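Local coordinates for protein SUMO-1 cysteine protease S273R (African swine fever virus pig/Kenya/KEN-50/1950, PDB 6LJ9) that probably cleaves the viral polyprotein precursors pp220 and pp62 into core-shell proteins, as a SUMO-1-type cysteine protease that also counters host immune defences, at residues K77-N83 and R266-I272; N84-L88 and Q229-P234; L87-I93 and G166-V170. Residues are numbered along the deposited sequence.

In the fold
Following the chain from the N terminus, three neighbouring pieces, K77-N83, N84-L88 and L87-I93, each meet a distant part of the Ulp1-type catalytic domain. Contact 1 closes the widest loop, pairing 77-83 with the end of helix 259-269 and the C-terminal 270-272. Contacts 2 and 3 nest inside it and share L87 and L88: contact 3 reaches G166-V170, which carries H168, the inferred active-site histidine, and enters strand 169-175, and contact 2 reaches Q229-P234, with C232, the probable nucleophile, at the start of helix 232-244. The R266-E231 salt bridge joins contacts 1 and 2; P79 and N92 join contacts 1 and 3.

Contact 1 of 3, residues K77-N83 and R266-I272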
loop_
_atom_site.group_PDB
_atom_site.type_symbol
_atom_site.label_atom_id
_atom_site.label_comp_id
_atom_site.label_asym_id
_atom_site.label_seq_id
_atom_site.Cartn_x
_atom_site.Cartn_y
_atom_site.Cartn_z
ATOM N N LYS B 77 -2.867 6.495 -19.447
ATOM C CA LYS B 77 -3.253 7.550 -18.528
ATOM C C LYS B 77 -4.405 8.361 -19.120
ATOM O O LYS B 77 -4.737 8.253 -20.304
ATOM C CB LYS B 77 -2.059 8.449 -18.209
ATOM C CG LYS B 77 -0.984 7.771 -17.373
ATOM C CD LYS B 77 0.205 8.688 -17.137
ATOM C CE LYS B 77 1.214 8.049 -16.194
ATOM N NZ LYS B 77 2.459 8.858 -16.068
ATOM N N ALA B 78 -5.023 9.178 -18.273
ATOM C CA ALA B 78 -6.174 9.954 -18.698
ATOM C C ALA B 78 -5.765 11.001 -19.734
ATOM O O ALA B 78 -4.639 11.504 -19.710
ATOM C CB ALA B 78 -6.828 10.637 -17.501
ATOM N N PRO B 79 -6.659 11.338 -20.661
ATOM C CA PRO B 79 -6.358 12.417 -21.607
ATOM C C PRO B 79 -6.448 13.775 -20.933
ATOM O O PRO B 79 -7.252 13.991 -20.022
ATOM C CB PRO B 79 -7.438 12.255 -22.681
ATOM C CG PRO B 79 -8.586 11.646 -21.946
ATOM C CD PRO B 79 -7.974 10.726 -20.920
ATOM N N GLY B 80 -5.605 14.697 -21.389
ATOM C CA GLY B 80 -5.574 16.028 -20.832
ATOM C C GLY B 80 -4.444 16.879 -21.375
ATOM O O GLY B 80 -3.603 16.420 -22.155
ATOM N N PRO B 81 -4.407 18.150 -20.964
ATOM C CA PRO B 81 -3.345 19.053 -21.430
ATOM C C PRO B 81 -1.969 18.630 -20.941
ATOM O O PRO B 81 -1.479 19.131 -19.923
ATOM C CB PRO B 81 -3.760 20.411 -20.848
ATOM C CG PRO B 81 -4.616 20.073 -19.670
ATOM C CD PRO B 81 -5.338 18.813 -20.035
ATOM N N ARG B 82 -1.336 17.708 -21.667
ATOM C CA ARG B 82 -0.045 17.177 -21.244
ATOM C C ARG B 82 1.102 18.116 -21.600
ATOM O O ARG B 82 2.025 18.299 -20.800
ATOM C CB ARG B 82 0.181 15.800 -21.870
ATOM C CG ARG B 82 1.564 15.221 -21.628
ATOM C CD ARG B 82 1.835 14.046 -22.554
ATOM N NE ARG B 82 3.235 13.636 -22.517
ATOM C CZ ARG B 82 3.699 12.621 -21.796
ATOM N NH1 ARG B 82 2.871 11.902 -21.048
ATOM N NH2 ARG B 82 4.990 12.321 -21.824
ATOM N N ASN B 83 1.064 18.719 -22.790
ATOM C CA ASN B 83 2.161 19.551 -23.274
ATOM C C ASN B 83 1.721 20.980 -23.568
ATOM O O ASN B 83 2.352 21.671 -24.374
ATOM C CB ASN B 83 2.801 18.924 -24.511
ATOM C CG ASN B 83 3.708 17.762 -24.164
ATOM O OD1 ASN B 83 4.604 17.889 -23.330
ATOM N ND2 ASN B 83 3.473 16.617 -24.796
ATOM N N ARG B 266 2.737 17.733 -15.730
ATOM C CA ARG B 266 1.685 17.425 -16.692
ATOM C C ARG B 266 2.036 16.203 -17.529
ATOM O O ARG B 266 1.145 15.433 -17.907
ATOM C CB ARG B 266 1.430 18.630 -17.598
ATOM C CG ARG B 266 0.810 19.830 -16.901
ATOM C CD ARG B 266 0.716 21.017 -17.849
ATOM N NE ARG B 266 0.007 22.147 -17.257
ATOM C CZ ARG B 266 -1.282 22.407 -17.455
ATOM N NH1 ARG B 266 -2.006 21.617 -18.235
ATOM N NH2 ARG B 266 -1.845 23.459 -16.878
ATOM N N THR B 267 3.323 16.008 -17.829
ATOM C CA THR B 267 3.749 14.828 -18.570
ATOM C C THR B 267 3.642 13.557 -17.737
ATOM O O THR B 267 3.626 12.458 -18.303
ATOM C CB THR B 267 5.184 15.004 -19.072
ATOM O OG1 THR B 267 6.090 14.985 -17.961
ATOM C CG2 THR B 267 5.330 16.325 -19.814
ATOM N N HIS B 268 3.576 13.682 -16.412
ATOM C CA HIS B 268 3.333 12.537 -15.545
ATOM C C HIS B 268 1.853 12.217 -15.389
ATOM O O HIS B 268 1.515 11.114 -14.944
ATOM C CB HIS B 268 3.933 12.779 -14.155
ATOM C CG HIS B 268 5.430 12.832 -14.137
ATOM N ND1 HIS B 268 6.182 12.217 -13.160
ATOM C CD2 HIS B 268 6.312 13.434 -14.969
ATOM C CE1 HIS B 268 7.464 12.432 -13.393
ATOM N NE2 HIS B 268 7.570 13.168 -14.485
ATOM N N LEU B 269 0.970 13.148 -15.747
ATOM C CA LEU B 269 -0.460 12.996 -15.503
ATOM C C LEU B 269 -1.205 12.436 -16.709
ATOM O O LEU B 269 -1.993 11.496 -16.572
ATOM C CB LEU B 269 -1.068 14.345 -15.102
ATOM C CG LEU B 269 -0.746 14.888 -13.710
ATOM C CD1 LEU B 269 -1.235 16.321 -13.563
ATOM C CD2 LEU B 269 -1.366 13.999 -12.647
ATOM N N PHE B 270 -0.971 13.001 -17.889
ATOM C CA PHE B 270 -1.812 12.744 -19.045
ATOM C C PHE B 270 -1.041 12.020 -20.137
ATOM O O PHE B 270 0.193 12.044 -20.186
ATOM C CB PHE B 270 -2.391 14.050 -19.601
ATOM C CG PHE B 270 -3.026 14.920 -18.558
ATOM C CD1 PHE B 270 -4.168 14.504 -17.894
ATOM C CD2 PHE B 270 -2.482 16.153 -18.241
ATOM C CE1 PHE B 270 -4.756 15.303 -16.931
ATOM C CE2 PHE B 270 -3.066 16.957 -17.279
ATOM C CZ PHE B 270 -4.205 16.530 -16.623
ATOM N N ARG B 271 -1.798 11.372 -21.016
ATOM C CA ARG B 271 -1.256 10.716 -22.192
ATOM C C ARG B 271 -1.170 11.705 -23.350
ATOM O O ARG B 271 -1.695 12.818 -23.298
ATOM C CB ARG B 271 -2.115 9.510 -22.580
ATOM C CG ARG B 271 -3.554 9.852 -22.943
ATOM C CD ARG B 271 -4.239 8.690 -23.649
ATOM N NE ARG B 271 -5.616 9.004 -24.020
ATOM C CZ ARG B 271 -6.687 8.565 -23.365
ATOM N NH1 ARG B 271 -6.543 7.782 -22.303
ATOM N NH2 ARG B 271 -7.901 8.902 -23.776
ATOM N N ILE B 272 -0.492 11.280 -24.414
ATOM C CA ILE B 272 -0.311 12.107 -25.605
ATOM C C ILE B 272 -1.543 11.911 -26.483
ATOM O O ILE B 272 -1.637 10.942 -27.238
ATOM C CB ILE B 272 0.980 11.756 -26.349
ATOM C CG1 ILE B 272 2.163 11.766 -25.380
ATOM C CG2 ILE B 272 1.221 12.737 -27.484
ATOM C CD1 ILE B 272 3.416 11.134 -25.937
HETATM O O HOH W 1 -4.154 10.394 -15.594
#
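R266, near the end of helix 259-269, points its CB toward the opposite segment and sends NH1 to the carbonyl O of P81, a 3.1 Å hydrogen bond; its NE is salt-bridged to E231. P81 is the centre of an inverse gamma turn. One residue on, the T267 backbone covers one face of the R82 guanidinium, while CG1 of I272 lies over the other. H268 offers its carbonyl O to NZ of K77 (2.7 Å), whose all-trans chain beyond chi1 spans the gap; NZ also bonds to S12 O. The L269 carbonyl O accepts from a water (2.6 Å) that in turn accepts from A78 N (3.1 Å). G80 and P81 pack over one face of the F270 ring: G80 CA sits 3.8 Å and P81 CD 4.3 Å from the ring centroid, both CH-pi contacts, and a side chain on G80 would clash with F270 CD1. The F270 carbonyl O takes R82 NH1 at 2.8 Å. R271 N donates to A78 O (3.1 Å), and R271 NH1 makes a weak bond to K77 O (2.7 Å). Four cationic side chains, K77, R82, R266 and R271, thus donate to backbone carbonyls while G80 and P81 pack on F270, so the contact relies on charged donors to main-chain oxygens.

Contact 2 of 3, residues N84-L88 and Q229-P234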
loop_
_atom_site.group_PDB
_atom_site.type_symbol
_atom_site.label_atom_id
_atom_site.label_comp_id
_atom_site.label_asym_id
_atom_site.label_seq_id
_atom_site.Cartn_x
_atom_site.Cartn_y
_atom_site.Cartn_z
ATOM N N ASN B 84 0.644 21.432 -22.936
ATOM C CA ASN B 84 0.247 22.830 -22.967
ATOM C C ASN B 84 -0.196 23.219 -21.565
ATOM O O ASN B 84 -0.330 22.373 -20.677
ATOM C CB ASN B 84 -0.862 23.090 -23.998
ATOM C CG ASN B 84 -2.133 22.319 -23.699
ATOM O OD1 ASN B 84 -2.991 22.783 -22.948
ATOM N ND2 ASN B 84 -2.266 21.140 -24.298
ATOM N N THR B 85 -0.415 24.515 -21.363
ATOM C CA THR B 85 -0.745 25.045 -20.049
ATOM C C THR B 85 -2.251 25.211 -19.849
ATOM O O THR B 85 -2.677 25.925 -18.934
ATOM C CB THR B 85 -0.005 26.367 -19.825
ATOM O OG1 THR B 85 0.071 26.652 -18.423
ATOM C CG2 THR B 85 -0.696 27.511 -20.540
ATOM N N GLY B 86 -3.060 24.550 -20.677
ATOM C CA GLY B 86 -4.500 24.662 -20.540
ATOM C C GLY B 86 -4.978 24.209 -19.174
ATOM O O GLY B 86 -4.371 23.349 -18.529
ATOM N N LEU B 87 -6.086 24.798 -18.733
ATOM C CA LEU B 87 -6.596 24.527 -17.399
ATOM C C LEU B 87 -7.216 23.138 -17.324
ATOM O O LEU B 87 -7.823 22.645 -18.281
ATOM C CB LEU B 87 -7.636 25.571 -16.995
ATOM C CG LEU B 87 -7.214 27.041 -17.054
ATOM C CD1 LEU B 87 -8.205 27.911 -16.297
ATOM C CD2 LEU B 87 -5.811 27.225 -16.508
ATOM N N LEU B 88 -7.062 22.514 -16.162
ATOM C CA LEU B 88 -7.634 21.200 -15.913
ATOM C C LEU B 88 -9.135 21.302 -15.682
ATOM O O LEU B 88 -9.620 22.242 -15.045
ATOM C CB LEU B 88 -6.960 20.553 -14.700
ATOM C CG LEU B 88 -5.861 19.530 -14.978
ATOM C CD1 LEU B 88 -4.851 20.063 -15.982
ATOM C CD2 LEU B 88 -5.166 19.132 -13.685
ATOM N N GLN B 229 -0.885 31.565 -13.809
ATOM C CA GLN B 229 -2.340 31.582 -13.734
ATOM C C GLN B 229 -2.958 30.279 -14.217
ATOM O O GLN B 229 -4.171 30.227 -14.446
ATOM C CB GLN B 229 -2.899 32.750 -14.549
ATOM C CG GLN B 229 -2.409 34.119 -14.118
ATOM C CD GLN B 229 -2.912 35.223 -15.030
ATOM O OE1 GLN B 229 -3.409 34.960 -16.125
ATOM N NE2 GLN B 229 -2.788 36.467 -14.580
ATOM N N THR B 230 -2.158 29.224 -14.376
ATOM C CA THR B 230 -2.603 28.028 -15.082
ATOM C C THR B 230 -2.361 26.714 -14.356
ATOM O O THR B 230 -3.024 25.725 -14.693
ATOM C CB THR B 230 -1.920 27.933 -16.453
ATOM O OG1 THR B 230 -0.499 27.860 -16.275
ATOM C CG2 THR B 230 -2.246 29.136 -17.309
ATOM N N GLU B 231 -1.442 26.651 -13.397
ATOM C CA GLU B 231 -0.969 25.377 -12.874
ATOM C C GLU B 231 -1.596 24.987 -11.543
ATOM O O GLU B 231 -1.085 24.079 -10.881
ATOM C CB GLU B 231 0.554 25.404 -12.744
ATOM C CG GLU B 231 1.261 25.796 -14.030
ATOM C CD GLU B 231 0.874 24.909 -15.194
ATOM O OE1 GLU B 231 1.108 23.686 -15.115
ATOM O OE2 GLU B 231 0.319 25.434 -16.183
ATOM N N CYS B 232 -2.694 25.632 -11.144
ATOM C CA CYS B 232 -3.349 25.253 -9.894
ATOM C C CYS B 232 -3.883 23.828 -9.952
ATOM O O CYS B 232 -3.927 23.138 -8.926
ATOM C CB CYS B 232 -4.478 26.232 -9.570
ATOM S SG CYS B 232 -5.701 26.427 -10.885
ATOM N N GLY B 233 -4.291 23.373 -11.133
ATOM C CA GLY B 233 -4.713 22.007 -11.326
ATOM C C GLY B 233 -3.589 21.020 -11.075
ATOM O O GLY B 233 -3.697 20.126 -10.230
ATOM N N PRO B 234 -2.487 21.154 -11.824
ATOM C CA PRO B 234 -1.319 20.299 -11.548
ATOM C C PRO B 234 -0.798 20.421 -10.126
ATOM O O PRO B 234 -0.316 19.429 -9.565
ATOM C CB PRO B 234 -0.288 20.786 -12.572
ATOM C CG PRO B 234 -1.109 21.297 -13.701
ATOM C CD PRO B 234 -2.326 21.916 -13.074
HETATM O O HOH W 2 -5.038 23.749 -14.170
#
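T85 adopts the t rotamer, which brings OG1 within 2.6 Å of E231 OE2 in a hydrogen bond and within 2.5 Å of T230 OG1. T230, in the p rotamer with CB toward the loop, donates its own OG1 to the same E231 OE2 at 2.6 Å, so one carboxylate oxygen collects two hydroxyls. E231 reaches them by folding back: its CB points away from 84-88, but chi1 and chi2 both near m return the carboxylate, and its other oxygen, OE1, is salt-bridged to NE of R266. Ahead of T85, N84 holds the p rotamer and accepts from G86 N through OD1 (2.9 Å), an Asx turn that shapes the loop, while G86 O receives R266 NH1. The CA-CB bond of L87 points sideways, but the m, t rotamer brings CD2 to 3.6 Å from T230 CA. L88 departs from a standard well, with chi1 at -99°, and presses CD2 to 3.6 Å from G233 C and 4.0 Å from P234 CD. The lack of a side chain at G233 allows this close approach. Between the backbones a water accepts from L88 N (3.1 Å), donates to T230 O (2.9 Å) and weakly accepts from G233 N (3.2 Å). E231 occupies the N-cap position and C232, the inferred nucleophile, begins the helix, as in papain-like cysteine proteases. The charge of E231 is paired with R266 and OE2 accepts from two threonine hydroxyls, fixing the loop beside the nucleophile's helix by polar bonds and by leucine packing.

Contact 3 of 3, residues L87-I93 and G166-V170; sequences LLTNFNI and GKHWV
The indole of W169 is overlapped on one face by I93, whose CD1 (I93 CD1) sits 3.5 Å from the centroid of the W169 six-membered ring, 9° off the normal, a CH-pi contact. W169 (phi/psi -85/136; chi1 m, chi2 near 104°) begins strand 169-175 with its CB toward 87-93; I93 (m, t) lies in the first turn of helix 90-103. Extended L87 (-73/146) and L88 (-75/141) precede that helix, and K167 (-66/124) precedes the strand; CA to CA is 8.5 Å for both L87-K167 and L88-W169. The L88 carbonyl O bridges the gap, accepting from W169 NE1 at 2.9 Å near the ring plane and from K167 NZ at 3.2 Å. K167 (t, t, m, t) has its CD 4.2 Å from L87 CD1. T89 is the N-cap, chi1 p, in a capping box with N92: T89 N donates to N92 OD1 (2.8 Å), N92 N weakly to T89 OG1 (3.4 Å). H168 turns its CB away from 87-93; H168 NE2 is hydrogen-bonded to N187 OD1, both inferred active-site residues. This is consistent with the active site of Ulp1-family cysteine proteases, in which a histidine is followed by a tryptophan.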
loop_
_atom_site.group_PDB
_atom_site.type_symbol
_atom_site.label_atom_id
_atom_site.label_comp_id
_atom_site.label_asym_id
_atom_site.label_seq_id
_atom_site.Cartn_x
_atom_site.Cartn_y
_atom_site.Cartn_z
ATOM N N LEU B 87 -6.086 24.798 -18.733
ATOM C CA LEU B 87 -6.596 24.527 -17.399
ATOM C C LEU B 87 -7.216 23.138 -17.324
ATOM O O LEU B 87 -7.823 22.645 -18.281
ATOM C CB LEU B 87 -7.636 25.571 -16.995
ATOM C CG LEU B 87 -7.214 27.041 -17.054
ATOM C CD1 LEU B 87 -8.205 27.911 -16.297
ATOM C CD2 LEU B 87 -5.811 27.225 -16.508
ATOM N N LEU B 88 -7.062 22.514 -16.162
ATOM C CA LEU B 88 -7.634 21.200 -15.913
ATOM C C LEU B 88 -9.135 21.302 -15.682
ATOM O O LEU B 88 -9.620 22.242 -15.045
ATOM C CB LEU B 88 -6.960 20.553 -14.700
ATOM C CG LEU B 88 -5.861 19.530 -14.978
ATOM C CD1 LEU B 88 -4.851 20.063 -15.982
ATOM C CD2 LEU B 88 -5.166 19.132 -13.685
ATOM N N THR B 89 -9.868 20.330 -16.208
ATOM C CA THR B 89 -11.302 20.227 -15.990
ATOM C C THR B 89 -11.589 19.188 -14.910
ATOM O O THR B 89 -10.700 18.474 -14.443
ATOM C CB THR B 89 -12.025 19.863 -17.293
ATOM O OG1 THR B 89 -11.616 18.558 -17.721
ATOM C CG2 THR B 89 -11.695 20.872 -18.384
ATOM N N ASN B 90 -12.861 19.120 -14.507
ATOM C CA ASN B 90 -13.267 18.112 -13.534
ATOM C C ASN B 90 -13.106 16.703 -14.087
ATOM O O ASN B 90 -12.914 15.753 -13.319
ATOM C CB ASN B 90 -14.714 18.351 -13.101
ATOM C CG ASN B 90 -15.591 18.844 -14.237
ATOM O OD1 ASN B 90 -15.172 18.867 -15.395
ATOM N ND2 ASN B 90 -16.815 19.242 -13.910
ATOM N N PHE B 91 -13.177 16.546 -15.410
ATOM C CA PHE B 91 -12.995 15.225 -16.003
ATOM C C PHE B 91 -11.533 14.800 -15.968
ATOM O O PHE B 91 -11.230 13.627 -15.724
ATOM C CB PHE B 91 -13.524 15.214 -17.437
ATOM C CG PHE B 91 -14.971 15.594 -17.554
ATOM C CD1 PHE B 91 -15.966 14.718 -17.150
ATOM C CD2 PHE B 91 -15.338 16.824 -18.074
ATOM C CE1 PHE B 91 -17.299 15.065 -17.257
ATOM C CE2 PHE B 91 -16.670 17.176 -18.184
ATOM C CZ PHE B 91 -17.652 16.296 -17.776
ATOM N N ASN B 92 -10.614 15.739 -16.213
ATOM C CA ASN B 92 -9.192 15.412 -16.155
ATOM C C ASN B 92 -8.789 14.974 -14.754
ATOM O O ASN B 92 -7.957 14.073 -14.589
ATOM C CB ASN B 92 -8.354 16.613 -16.595
ATOM C CG ASN B 92 -8.805 17.184 -17.924
ATOM O OD1 ASN B 92 -9.167 18.357 -18.014
ATOM N ND2 ASN B 92 -8.783 16.358 -18.962
ATOM N N ILE B 93 -9.373 15.597 -13.731
ATOM C CA ILE B 93 -9.006 15.288 -12.354
ATOM C C ILE B 93 -9.688 14.010 -11.881
ATOM O O ILE B 93 -9.074 13.183 -11.200
ATOM C CB ILE B 93 -9.340 16.485 -11.448
ATOM C CG1 ILE B 93 -8.536 17.712 -11.880
ATOM C CG2 ILE B 93 -9.076 16.144 -9.991
ATOM C CD1 ILE B 93 -8.939 18.989 -11.182
ATOM N N GLY B 166 -11.878 33.222 -10.924
ATOM C CA GLY B 166 -12.505 32.107 -11.606
ATOM C C GLY B 166 -12.090 30.750 -11.079
ATOM O O GLY B 166 -12.005 30.543 -9.864
ATOM N N LYS B 167 -11.828 29.818 -11.992
ATOM C CA LYS B 167 -11.464 28.459 -11.612
ATOM C C LYS B 167 -10.119 28.438 -10.899
ATOM O O LYS B 167 -9.114 28.916 -11.433
ATOM C CB LYS B 167 -11.423 27.569 -12.853
ATOM C CG LYS B 167 -10.782 26.211 -12.624
ATOM C CD LYS B 167 -10.650 25.441 -13.928
ATOM C CE LYS B 167 -12.009 25.161 -14.545
ATOM N NZ LYS B 167 -11.893 24.382 -15.810
ATOM N N HIS B 168 -10.102 27.879 -9.691
ATOM C CA HIS B 168 -8.873 27.713 -8.921
ATOM C C HIS B 168 -8.970 26.396 -8.166
ATOM O O HIS B 168 -9.791 26.259 -7.253
ATOM C CB HIS B 168 -8.648 28.879 -7.958
ATOM C CG HIS B 168 -7.326 28.836 -7.258
ATOM N ND1 HIS B 168 -6.163 29.296 -7.837
ATOM C CD2 HIS B 168 -6.981 28.379 -6.031
ATOM C CE1 HIS B 168 -5.159 29.130 -6.995
ATOM N NE2 HIS B 168 -5.627 28.575 -5.892
ATOM N N TRP B 169 -8.138 25.430 -8.546
ATOM C CA TRP B 169 -8.165 24.118 -7.920
ATOM C C TRP B 169 -7.327 24.107 -6.650
ATOM O O TRP B 169 -6.211 24.635 -6.618
ATOM C CB TRP B 169 -7.650 23.051 -8.885
ATOM C CG TRP B 169 -8.447 22.929 -10.146
ATOM C CD1 TRP B 169 -8.105 23.395 -11.382
ATOM C CD2 TRP B 169 -9.723 22.296 -10.297
ATOM N NE1 TRP B 169 -9.088 23.090 -12.291
ATOM C CE2 TRP B 169 -10.093 22.416 -11.650
ATOM C CE3 TRP B 169 -10.588 21.639 -9.417
ATOM C CZ2 TRP B 169 -11.292 21.903 -12.146
ATOM C CZ3 TRP B 169 -11.776 21.130 -9.911
ATOM C CH2 TRP B 169 -12.117 21.266 -11.261
ATOM N N VAL B 170 -7.875 23.502 -5.597
ATOM C CA VAL B 170 -7.145 23.241 -4.365
ATOM C C VAL B 170 -7.357 21.779 -3.996
ATOM O O VAL B 170 -8.325 21.141 -4.417
ATOM C CB VAL B 170 -7.579 24.164 -3.204
ATOM C CG1 VAL B 170 -7.332 25.624 -3.559
ATOM C CG2 VAL B 170 -9.038 23.934 -2.864
#